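PDB 4TKC: mannose recognizing lectin from Marasmius oreades, which binds mannose and, as a member of the bulb-type lectin family, probably serves the fungus as a carbohydrate-recognising protein. Local coordinates for residues S25-E31 and V94-D98; E37-Q41 and S52-A58; S47-W51 and W112-V118. One frame throughout, in Å; residues are numbered along the deposited sequence.

How the interactions relate
Following the chain from the N terminus, the turn at 25-31 opens interaction 1; its contact with 94-98, 63 residues further on at the end of strand 92-95, closes a long loop. Interaction 2 lies wholly within that loop: 37-41 and 52-58 meet at the open end of the hairpin of strands 40-44 and 48-53, closing a short one. Its span crosses that of interaction 3, in which 47-51, on strand 48-53, packs against 112-118 and closes a loop of some 60 residues. Interactions 1 and 3 also cross, and both tie the sheet of strands 21-24, 30-34, 40-44 and 48-53 to the sheet carrying one mannose, touching at Asp-98 and Ala-117. A salt bridge from Lys-49 to Asp-54 joins interactions 2 and 3.

Interaction 1: S25-E31 and V94-D98; sequences SDSGRVE and VCQND. With MAN (alpha-D-mannopyranose), chain D.
Asn-97 reaches with its side-chain oxygen into the turn formed by Ser-25 to Gly-28, and the polar part of the contact gathers there. Ser-27 N donates to Asn-97 OD1 at 2.9 Å with an N-H...O angle of 152°, arriving 38° above the carbonyl plane. Asp-26 N is also close, but its angle is too poor for a bond. With CG beside its own backbone N (chi1 -68°), Asn-97 brings the end of its amide closer to the turn than its CB direction alone would suggest. The turn is type I, closed by Gly-28 N to Ser-25 O, and serine hydroxyls add bonds within the segment: Ser-25 OG accepts from Val-30 N at 3.0 Å and shares a hydrogen bond of 2.8 Å with Ser-27 OG.

Water fills out the polar links. One molecule accepts from Asp-26 N and donates to Cys-95 O, and a second bridges Ser-27 OG and Asn-97 O, donating to the latter at 2.7 Å.

The apolar part is small and centres on Val-30. Both of its branches lie near Gln-96 O, CG2 the closer at 3.5 Å, while CG1 also meets Cys-95 SG at 3.7 Å. Leu-42 of strand 40-44 touches both Val-30 and Cys-95.

Sugar contacts lie on the far side of the second segment. Asp-98 OD2 accepts from mannose O2 at 2.6 Å, and its OD1 is held by Asn-100 N. Gln-96, Asp-98, Asn-100 and Tyr-104 all belong to this mannose pocket, and their spacing matches the QxDxNxVxY mannose-binding motif of bulb-type lectins.

Interaction 2: E37-Q41 and S52-A58; sequences EGNIQ and SVDGKNA
Asn-39 and Gln-41 both carry CG beside the backbone N (chi1 -56° and -58°); from there Asn-39 OD1 reaches Gly-55 N, while the extended chain of Gln-41 carries NE2 to Asp-54 OD1. The frame is an antiparallel beta hairpin of strands 40-44 and 48-53. Ile-40 and Val-53 form its hydrogen-bonded pair, with Ile-40 N to Val-53 O at 3.0 Å and the reverse bond at 2.8 Å from Val-53 N to Ile-40 O; Gln-41 and Ser-52 make the next, non-hydrogen-bonded pair.

Past the ladder, Ala-58 N donates to Gly-38 O, and Gly-38, packed against Asn-57, makes a CA-H...O contact of 3.2 Å from its CA to Ala-58 O. Ile-40 CG1 packs on Ala-58 CB at 3.7 Å. A water that donates to both Gly-38 O and Val-53 O and accepts from Lys-56 N links the three backbone groups. Asn-39 OD1 accepts from Gly-55 N at 2.9 Å in a nearly straight bond.

Asp-54 is gripped at both oxygens: Ser-52 OG and Lys-49 NZ meet OD2, and Gln-41 NE2 donates to OD1 at 2.9 Å from above the carboxylate plane, 39° out of it.

Interaction 3: S47-W51 and W112-V118; sequences SRKLW and WHTNTAV. With MAN (alpha-D-mannopyranose), chain D.
Arg-48 begins the contact by stretching its extended side chain (CG anti to the backbone N, chi1 172°) toward Val-118, which approaches from the opposite direction. Arg-48 NH2 comes within 3.5 Å of Val-118 CG1, and Val-118 CG2 lies over one face of the guanidinium, displaced toward its rim.

Leu-50 follows on the same side. Its CD2 meets Val-118 CG2 tip to tip at 4.0 Å, and its carbonyl O lies 3.6 Å from Thr-116 CG2. Leu-50 and Trp-51 both face Leu-42, the signature of a classic beta bulge, and the chain turns a corner at Trp-51, whose indole lies against the other segment.

Trp-51 carries the largest share of the interface. The methyl Thr-114 CG2 sits 3.5 Å from the centroid of its five-membered ring, only 9° off the normal, a CH-pi contact over the face. The edge of Trp-112 is turned toward the face of Trp-51 in an offset edge-to-face pair, the six-membered rings 5.9 Å apart between centroids and their planes at 86°. Trp-80 meets Trp-51 as well, so tryptophans from three sheets converge, as expected at the core of a beta-prism II fold. Next to Trp-112, His-113 presents a ring face to mannose O6.

No hydrogen bond crosses between the segments; the two threonines offer methyls to Leu-50 and Trp-51. Thr-114 OG1 donates to Thr-116 OG1 at 2.7 Å and also bonds Leu-101 N and Asn-100 OD1, while Thr-116 OG1 bonds Gly-99 O. Apolar faces thus meet across the contact, whereas the threonine hydroxyls bond on their own side, partly to Asn-100, whose ND2 binds the mannose.

Interaction 1: S25-E31 and V94-D98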
loop_
_atom_site.group_PDB
_atom_site.type_symbol
_atom_site.label_atom_id
_atom_site.label_comp_id
_atom_site.label_asym_id
_atom_site.label_seq_id
_atom_site.Cartn_x
_atom_site.Cartn_y
_atom_site.Cartn_z
ATOM N N SER A 25 6.963 9.862 -11.116
ATOM C CA SER A 25 6.372 10.891 -11.987
ATOM C C SER A 25 6.052 10.306 -13.363
ATOM O O SER A 25 6.711 9.350 -13.823
ATOM C CB SER A 25 7.272 12.135 -12.135
ATOM O OG SER A 25 8.488 11.808 -12.783
ATOM N N ASP A 26 5.089 10.929 -14.039
ATOM C CA ASP A 26 4.748 10.541 -15.398
ATOM C C ASP A 26 5.977 10.536 -16.305
ATOM O O ASP A 26 6.129 9.696 -17.185
ATOM C CB ASP A 26 3.628 11.404 -15.983
ATOM C CG ASP A 26 2.322 11.272 -15.231
ATOM O OD1 ASP A 26 2.097 10.225 -14.571
ATOM O OD2 ASP A 26 1.566 12.273 -15.244
ATOM N N SER A 27 6.867 11.490 -16.063
ATOM C CA SER A 27 8.080 11.649 -16.854
ATOM C C SER A 27 9.099 10.549 -16.617
ATOM O O SER A 27 10.029 10.384 -17.413
ATOM C CB SER A 27 8.769 12.978 -16.524
ATOM O OG SER A 27 9.296 12.945 -15.201
ATOM N N GLY A 28 8.958 9.829 -15.496
ATOM C CA GLY A 28 9.991 8.881 -15.106
ATOM C C GLY A 28 11.164 9.455 -14.324
ATOM O O GLY A 28 12.034 8.696 -13.863
ATOM N N ARG A 29 11.259 10.794 -14.260
ATOM C CA ARG A 29 12.470 11.448 -13.709
ATOM C C ARG A 29 12.436 11.612 -12.201
ATOM O O ARG A 29 13.488 11.663 -11.575
ATOM C CB ARG A 29 12.726 12.818 -14.350
ATOM C CG ARG A 29 12.850 12.805 -15.875
ATOM C CD ARG A 29 13.221 14.163 -16.449
ATOM N NE ARG A 29 14.455 14.676 -15.840
ATOM C CZ ARG A 29 14.803 15.957 -15.767
ATOM N NH1 ARG A 29 14.042 16.908 -16.311
ATOM N NH2 ARG A 29 15.821 16.255 -14.976
ATOM N N VAL A 30 11.244 11.616 -11.607
ATOM C CA VAL A 30 11.129 11.974 -10.202
ATOM C C VAL A 30 10.508 10.768 -9.477
ATOM O O VAL A 30 9.475 10.282 -9.914
ATOM C CB VAL A 30 10.243 13.224 -10.003
ATOM C CG1 VAL A 30 10.291 13.684 -8.544
ATOM C CG2 VAL A 30 10.689 14.381 -10.929
ATOM N N GLU A 31 11.186 10.302 -8.430
ATOM C CA GLU A 31 10.794 9.065 -7.746
ATOM C C GLU A 31 10.840 9.314 -6.252
ATOM O O GLU A 31 11.866 9.711 -5.678
ATOM C CB GLU A 31 11.739 7.939 -8.163
ATOM C CG GLU A 31 11.225 6.550 -7.774
ATOM C CD GLU A 31 12.100 5.450 -8.324
ATOM O OE1 GLU A 31 13.329 5.535 -8.152
ATOM O OE2 GLU A 31 11.551 4.435 -8.795
ATOM N N VAL A 94 1.130 13.553 -4.291
ATOM C CA VAL A 94 1.462 13.458 -5.691
ATOM C C VAL A 94 2.951 13.749 -5.941
ATOM O O VAL A 94 3.499 14.810 -5.517
ATOM C CB VAL A 94 0.620 14.428 -6.568
ATOM C CG1 VAL A 94 0.926 14.225 -8.035
ATOM C CG2 VAL A 94 -0.865 14.199 -6.338
ATOM N N CYS A 95 3.586 12.863 -6.703
ATOM C CA CYS A 95 5.001 12.973 -7.097
ATOM C C CYS A 95 4.981 13.561 -8.509
ATOM O O CYS A 95 4.655 12.840 -9.479
ATOM C CB CYS A 95 5.663 11.577 -7.083
ATOM S SG CYS A 95 7.431 11.560 -7.460
ATOM N N GLN A 96 5.325 14.858 -8.615
ATOM C CA GLN A 96 5.082 15.592 -9.876
ATOM C C GLN A 96 6.327 15.644 -10.780
ATOM O O GLN A 96 7.473 15.532 -10.292
ATOM C CB GLN A 96 4.627 17.026 -9.565
ATOM C CG GLN A 96 3.299 17.089 -8.839
ATOM C CD GLN A 96 2.783 18.473 -8.504
ATOM O OE1 GLN A 96 3.538 19.487 -8.596
ATOM N NE2 GLN A 96 1.499 18.601 -8.367
ATOM N N ASN A 97 6.068 15.836 -12.080
ATOM C CA ASN A 97 7.129 16.011 -13.047
ATOM C C ASN A 97 8.038 17.219 -12.744
ATOM O O ASN A 97 9.227 17.150 -13.026
ATOM C CB ASN A 97 6.580 16.220 -14.457
ATOM C CG ASN A 97 5.897 15.011 -15.034
ATOM O OD1 ASN A 97 6.101 13.869 -14.598
ATOM N ND2 ASN A 97 5.088 15.249 -16.052
ATOM N N ASP A 98 7.511 18.207 -12.014
ATOM C CA ASP A 98 8.337 19.394 -11.726
ATOM C C ASP A 98 9.309 19.165 -10.574
ATOM O O ASP A 98 10.180 20.059 -10.318
ATOM C CB ASP A 98 7.499 20.654 -11.547
ATOM C CG ASP A 98 6.634 20.670 -10.309
ATOM O OD1 ASP A 98 6.588 19.672 -9.535
ATOM O OD2 ASP A 98 5.867 21.675 -10.198
HETATM C C1 MAN D . 4.433 24.612 -7.302
HETATM C C2 MAN D . 4.011 23.435 -8.173
HETATM C C3 MAN D . 2.534 23.150 -7.921
HETATM C C4 MAN D . 2.289 22.904 -6.423
HETATM C C5 MAN D . 2.786 24.108 -5.616
HETATM C C6 MAN D . 2.713 23.840 -4.133
HETATM O O1 MAN D . 3.793 25.796 -7.733
HETATM O O2 MAN D . 4.836 22.348 -7.855
HETATM O O3 MAN D . 2.177 22.002 -8.658
HETATM O O4 MAN D . 0.905 22.685 -6.204
HETATM O O5 MAN D . 4.140 24.418 -5.945
HETATM O O6 MAN D . 3.000 25.021 -3.416
HETATM O O HOH W 1 3.708 12.899 -12.374
HETATM O O HOH W 2 2.222 14.193 -16.990
HETATM O O HOH W 3 10.233 15.351 -14.734
#

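Interaction 2: E37-Q41 and S52-A58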
loop_
_atom_site.group_PDB
_atom_site.type_symbol
_atom_site.label_atom_id
_atom_site.label_comp_id
_atom_site.label_asym_id
_atom_site.label_seq_id
_atom_site.Cartn_x
_atom_site.Cartn_y
_atom_site.Cartn_z
ATOM N N GLU A 37 17.003 0.319 3.127
ATOM C CA GLU A 37 17.789 0.879 4.221
ATOM C C GLU A 37 16.890 1.697 5.188
ATOM O O GLU A 37 17.376 2.246 6.168
ATOM C CB GLU A 37 18.949 1.751 3.667
ATOM C CG GLU A 37 20.000 0.982 2.856
ATOM C CD GLU A 37 19.478 0.464 1.507
ATOM O OE1 GLU A 37 18.732 1.199 0.816
ATOM O OE2 GLU A 37 19.874 -0.651 1.094
ATOM N N GLY A 38 15.576 1.721 4.936
ATOM C CA GLY A 38 14.631 2.450 5.788
ATOM C C GLY A 38 14.684 3.962 5.642
ATOM O O GLY A 38 14.269 4.707 6.537
ATOM N N ASN A 39 15.082 4.412 4.460
ATOM C CA ASN A 39 15.000 5.830 4.198
ATOM C C ASN A 39 13.850 6.221 3.283
ATOM O O ASN A 39 13.401 5.423 2.461
ATOM C CB ASN A 39 16.321 6.367 3.623
ATOM C CG ASN A 39 17.490 6.073 4.536
ATOM O OD1 ASN A 39 17.361 6.175 5.750
ATOM N ND2 ASN A 39 18.583 5.588 3.978
ATOM N N ILE A 40 13.346 7.435 3.480
ATOM C CA ILE A 40 12.278 8.000 2.672
ATOM C C ILE A 40 12.892 9.124 1.810
ATOM O O ILE A 40 13.432 10.113 2.335
ATOM C CB ILE A 40 11.151 8.588 3.532
ATOM C CG1 ILE A 40 10.606 7.523 4.500
ATOM C CG2 ILE A 40 10.028 9.105 2.658
ATOM C CD1 ILE A 40 9.671 8.091 5.537
ATOM N N GLN A 41 12.913 8.892 0.499
ATOM C CA GLN A 41 13.778 9.739 -0.368
ATOM C C GLN A 41 13.092 10.086 -1.673
ATOM O O GLN A 41 12.521 9.238 -2.357
ATOM C CB GLN A 41 15.081 8.993 -0.656
ATOM C CG GLN A 41 15.840 8.616 0.596
ATOM C CD GLN A 41 17.167 7.965 0.305
ATOM O OE1 GLN A 41 17.302 7.198 -0.637
ATOM N NE2 GLN A 41 18.182 8.306 1.111
ATOM N N SER A 52 14.714 14.254 1.701
ATOM C CA SER A 52 14.701 12.955 2.369
ATOM C C SER A 52 14.458 13.027 3.851
ATOM O O SER A 52 14.636 14.036 4.478
ATOM C CB SER A 52 16.029 12.237 2.149
ATOM O OG SER A 52 17.081 12.967 2.756
ATOM N N VAL A 53 13.981 11.880 4.378
ATOM C CA VAL A 53 14.013 11.585 5.816
ATOM C C VAL A 53 14.852 10.311 5.975
ATOM O O VAL A 53 14.412 9.213 5.638
ATOM C CB VAL A 53 12.594 11.361 6.414
ATOM C CG1 VAL A 53 12.697 10.879 7.870
ATOM C CG2 VAL A 53 11.768 12.643 6.308
ATOM N N ASP A 54 16.080 10.475 6.445
ATOM C CA ASP A 54 17.051 9.389 6.476
ATOM C C ASP A 54 17.371 9.008 7.910
ATOM O O ASP A 54 17.219 9.808 8.809
ATOM C CB ASP A 54 18.356 9.861 5.820
ATOM C CG ASP A 54 18.199 10.183 4.344
ATOM O OD1 ASP A 54 17.388 9.516 3.652
ATOM O OD2 ASP A 54 18.930 11.061 3.854
ATOM N N GLY A 55 17.682 7.734 8.124
ATOM C CA GLY A 55 18.202 7.304 9.403
ATOM C C GLY A 55 17.171 6.797 10.405
ATOM O O GLY A 55 17.509 6.560 11.561
ATOM N N LYS A 56 15.899 6.914 10.046
ATOM C CA LYS A 56 14.834 6.548 10.996
ATOM C C LYS A 56 14.182 5.164 10.844
ATOM O O LYS A 56 13.222 4.871 11.555
ATOM C CB LYS A 56 13.771 7.667 11.011
ATOM C CG LYS A 56 14.399 9.033 11.286
ATOM C CD LYS A 56 13.376 10.116 11.591
ATOM C CE LYS A 56 12.715 9.945 12.951
ATOM N NZ LYS A 56 11.808 11.075 13.314
ATOM N N ASN A 57 14.773 4.295 10.027
ATOM C CA ASN A 57 14.262 2.906 9.904
ATOM C C ASN A 57 12.795 2.889 9.476
ATOM O O ASN A 57 11.992 2.067 9.975
ATOM C CB ASN A 57 14.458 2.116 11.192
ATOM C CG ASN A 57 14.450 0.633 10.951
ATOM O OD1 ASN A 57 15.012 0.140 9.965
ATOM N ND2 ASN A 57 13.759 -0.085 11.821
ATOM N N ALA A 58 12.428 3.747 8.525
ATOM C CA ALA A 58 11.087 3.729 7.967
ATOM C C ALA A 58 10.775 2.379 7.319
ATOM O O ALA A 58 11.615 1.816 6.594
ATOM C CB ALA A 58 10.908 4.823 6.954
HETATM O O HOH W 4 17.030 4.373 8.204
HETATM O O HOH W 5 17.130 1.309 8.773
HETATM O O HOH W 6 14.320 7.266 7.649
#

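Interaction 3: S47-W51 and W112-V118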
loop_
_atom_site.group_PDB
_atom_site.type_symbol
_atom_site.label_atom_id
_atom_site.label_comp_id
_atom_site.label_asym_id
_atom_site.label_seq_id
_atom_site.Cartn_x
_atom_site.Cartn_y
_atom_site.Cartn_z
ATOM N N SER A 47 19.746 10.281 -9.309
ATOM C CA SER A 47 21.039 10.931 -9.137
ATOM C C SER A 47 20.991 11.977 -8.006
ATOM O O SER A 47 21.834 11.993 -7.103
ATOM C CB SER A 47 21.443 11.574 -10.488
ATOM O OG SER A 47 22.362 12.661 -10.360
ATOM N N ARG A 48 19.955 12.794 -8.012
ATOM C CA ARG A 48 19.917 13.990 -7.153
ATOM C C ARG A 48 18.837 13.843 -6.071
ATOM O O ARG A 48 17.663 13.747 -6.385
ATOM C CB ARG A 48 19.677 15.199 -8.054
ATOM C CG ARG A 48 19.422 16.531 -7.399
ATOM C CD ARG A 48 19.374 17.596 -8.484
ATOM N NE ARG A 48 18.864 18.858 -7.972
ATOM C CZ ARG A 48 18.516 19.892 -8.747
ATOM N NH1 ARG A 48 18.565 19.805 -10.102
ATOM N NH2 ARG A 48 18.040 20.982 -8.163
ATOM N N LYS A 49 19.274 13.735 -4.812
ATOM C CA LYS A 49 18.366 13.629 -3.661
ATOM C C LYS A 49 17.767 14.993 -3.354
ATOM O O LYS A 49 18.442 15.896 -2.847
ATOM C CB LYS A 49 19.073 13.072 -2.418
ATOM C CG LYS A 49 18.118 12.562 -1.331
ATOM C CD LYS A 49 18.797 11.635 -0.309
ATOM C CE LYS A 49 19.790 12.396 0.551
ATOM N NZ LYS A 49 20.457 11.483 1.523
ATOM N N LEU A 50 16.547 15.187 -3.820
ATOM C CA LEU A 50 15.825 16.445 -3.637
ATOM C C LEU A 50 15.422 16.690 -2.191
ATOM O O LEU A 50 15.376 17.815 -1.702
ATOM C CB LEU A 50 14.617 16.506 -4.556
ATOM C CG LEU A 50 14.920 16.458 -6.046
ATOM C CD1 LEU A 50 13.593 16.429 -6.804
ATOM C CD2 LEU A 50 15.823 17.614 -6.474
ATOM N N TRP A 51 15.008 15.603 -1.531
ATOM C CA TRP A 51 14.394 15.690 -0.213
ATOM C C TRP A 51 14.440 14.310 0.400
ATOM O O TRP A 51 14.371 13.329 -0.326
ATOM C CB TRP A 51 12.921 16.137 -0.361
ATOM C CG TRP A 51 12.163 16.278 0.929
ATOM C CD1 TRP A 51 11.899 17.411 1.630
ATOM C CD2 TRP A 51 11.462 15.215 1.613
ATOM N NE1 TRP A 51 11.119 17.104 2.738
ATOM C CE2 TRP A 51 10.865 15.767 2.744
ATOM C CE3 TRP A 51 11.297 13.854 1.368
ATOM C CZ2 TRP A 51 10.154 15.016 3.654
ATOM C CZ3 TRP A 51 10.545 13.075 2.294
ATOM C CH2 TRP A 51 9.975 13.674 3.404
ATOM N N TRP A 112 0.702 20.871 1.739
ATOM C CA TRP A 112 2.062 20.556 2.132
ATOM C C TRP A 112 2.857 20.225 0.863
ATOM O O TRP A 112 2.329 19.706 -0.133
ATOM C CB TRP A 112 2.111 19.375 3.111
ATOM C CG TRP A 112 3.484 19.005 3.586
ATOM C CD1 TRP A 112 4.069 19.392 4.748
ATOM C CD2 TRP A 112 4.430 18.128 2.939
ATOM N NE1 TRP A 112 5.328 18.868 4.843
ATOM C CE2 TRP A 112 5.568 18.070 3.758
ATOM C CE3 TRP A 112 4.451 17.446 1.719
ATOM C CZ2 TRP A 112 6.695 17.316 3.418
ATOM C CZ3 TRP A 112 5.551 16.721 1.388
ATOM C CH2 TRP A 112 6.654 16.632 2.246
ATOM N N HIS A 113 4.117 20.625 0.858
ATOM C CA HIS A 113 4.977 20.265 -0.239
ATOM C C HIS A 113 6.431 20.212 0.198
ATOM O O HIS A 113 6.847 20.834 1.215
ATOM C CB HIS A 113 4.725 21.175 -1.454
ATOM C CG HIS A 113 5.298 22.554 -1.339
ATOM N ND1 HIS A 113 5.014 23.402 -0.287
ATOM C CD2 HIS A 113 6.105 23.252 -2.174
ATOM C CE1 HIS A 113 5.641 24.555 -0.475
ATOM N NE2 HIS A 113 6.351 24.468 -1.583
ATOM N N THR A 114 7.220 19.521 -0.610
ATOM C CA THR A 114 8.647 19.450 -0.371
ATOM C C THR A 114 9.372 20.756 -0.741
ATOM O O THR A 114 10.535 20.927 -0.380
ATOM C CB THR A 114 9.308 18.236 -1.103
ATOM O OG1 THR A 114 8.923 18.209 -2.468
ATOM C CG2 THR A 114 8.942 16.904 -0.408
ATOM N N ASN A 115 8.752 21.567 -1.599
ATOM C CA ASN A 115 9.384 22.777 -2.144
ATOM C C ASN A 115 10.617 22.343 -2.914
ATOM O O ASN A 115 11.657 23.010 -2.811
ATOM C CB ASN A 115 9.754 23.825 -1.064
ATOM C CG ASN A 115 10.288 25.127 -1.679
ATOM O OD1 ASN A 115 9.757 25.549 -2.705
ATOM N ND2 ASN A 115 11.372 25.742 -1.104
ATOM N N THR A 116 10.415 21.492 -3.910
ATOM C CA THR A 116 11.490 20.947 -4.723
ATOM C C THR A 116 11.038 20.888 -6.189
ATOM O O THR A 116 11.452 19.977 -6.948
ATOM C CB THR A 116 11.940 19.549 -4.232
ATOM O OG1 THR A 116 10.831 18.642 -4.289
ATOM C CG2 THR A 116 12.471 19.576 -2.803
ATOM N N ALA A 117 10.297 21.937 -6.605
ATOM C CA ALA A 117 9.864 22.115 -8.008
ATOM C C ALA A 117 11.027 22.697 -8.850
ATOM O O ALA A 117 11.036 23.877 -9.262
ATOM C CB ALA A 117 8.616 22.989 -8.098
ATOM N N VAL A 118 12.008 21.840 -9.105
ATOM C CA VAL A 118 13.269 22.215 -9.714
ATOM C C VAL A 118 13.293 22.040 -11.208
ATOM O O VAL A 118 14.135 22.629 -11.832
ATOM C CB VAL A 118 14.471 21.409 -9.133
ATOM C CG1 VAL A 118 14.666 21.735 -7.656
ATOM C CG2 VAL A 118 14.311 19.905 -9.354
HETATM C C1 MAN D . 4.433 24.612 -7.302
HETATM C C2 MAN D . 4.011 23.435 -8.173
HETATM C C3 MAN D . 2.534 23.150 -7.921
HETATM C C4 MAN D . 2.289 22.904 -6.423
HETATM C C5 MAN D . 2.786 24.108 -5.616
HETATM C C6 MAN D . 2.713 23.840 -4.133
HETATM O O1 MAN D . 3.793 25.796 -7.733
HETATM O O2 MAN D . 4.836 22.348 -7.855
HETATM O O3 MAN D . 2.177 22.002 -8.658
HETATM O O4 MAN D . 0.905 22.685 -6.204
HETATM O O5 MAN D . 4.140 24.418 -5.945
HETATM O O6 MAN D . 3.000 25.021 -3.416
#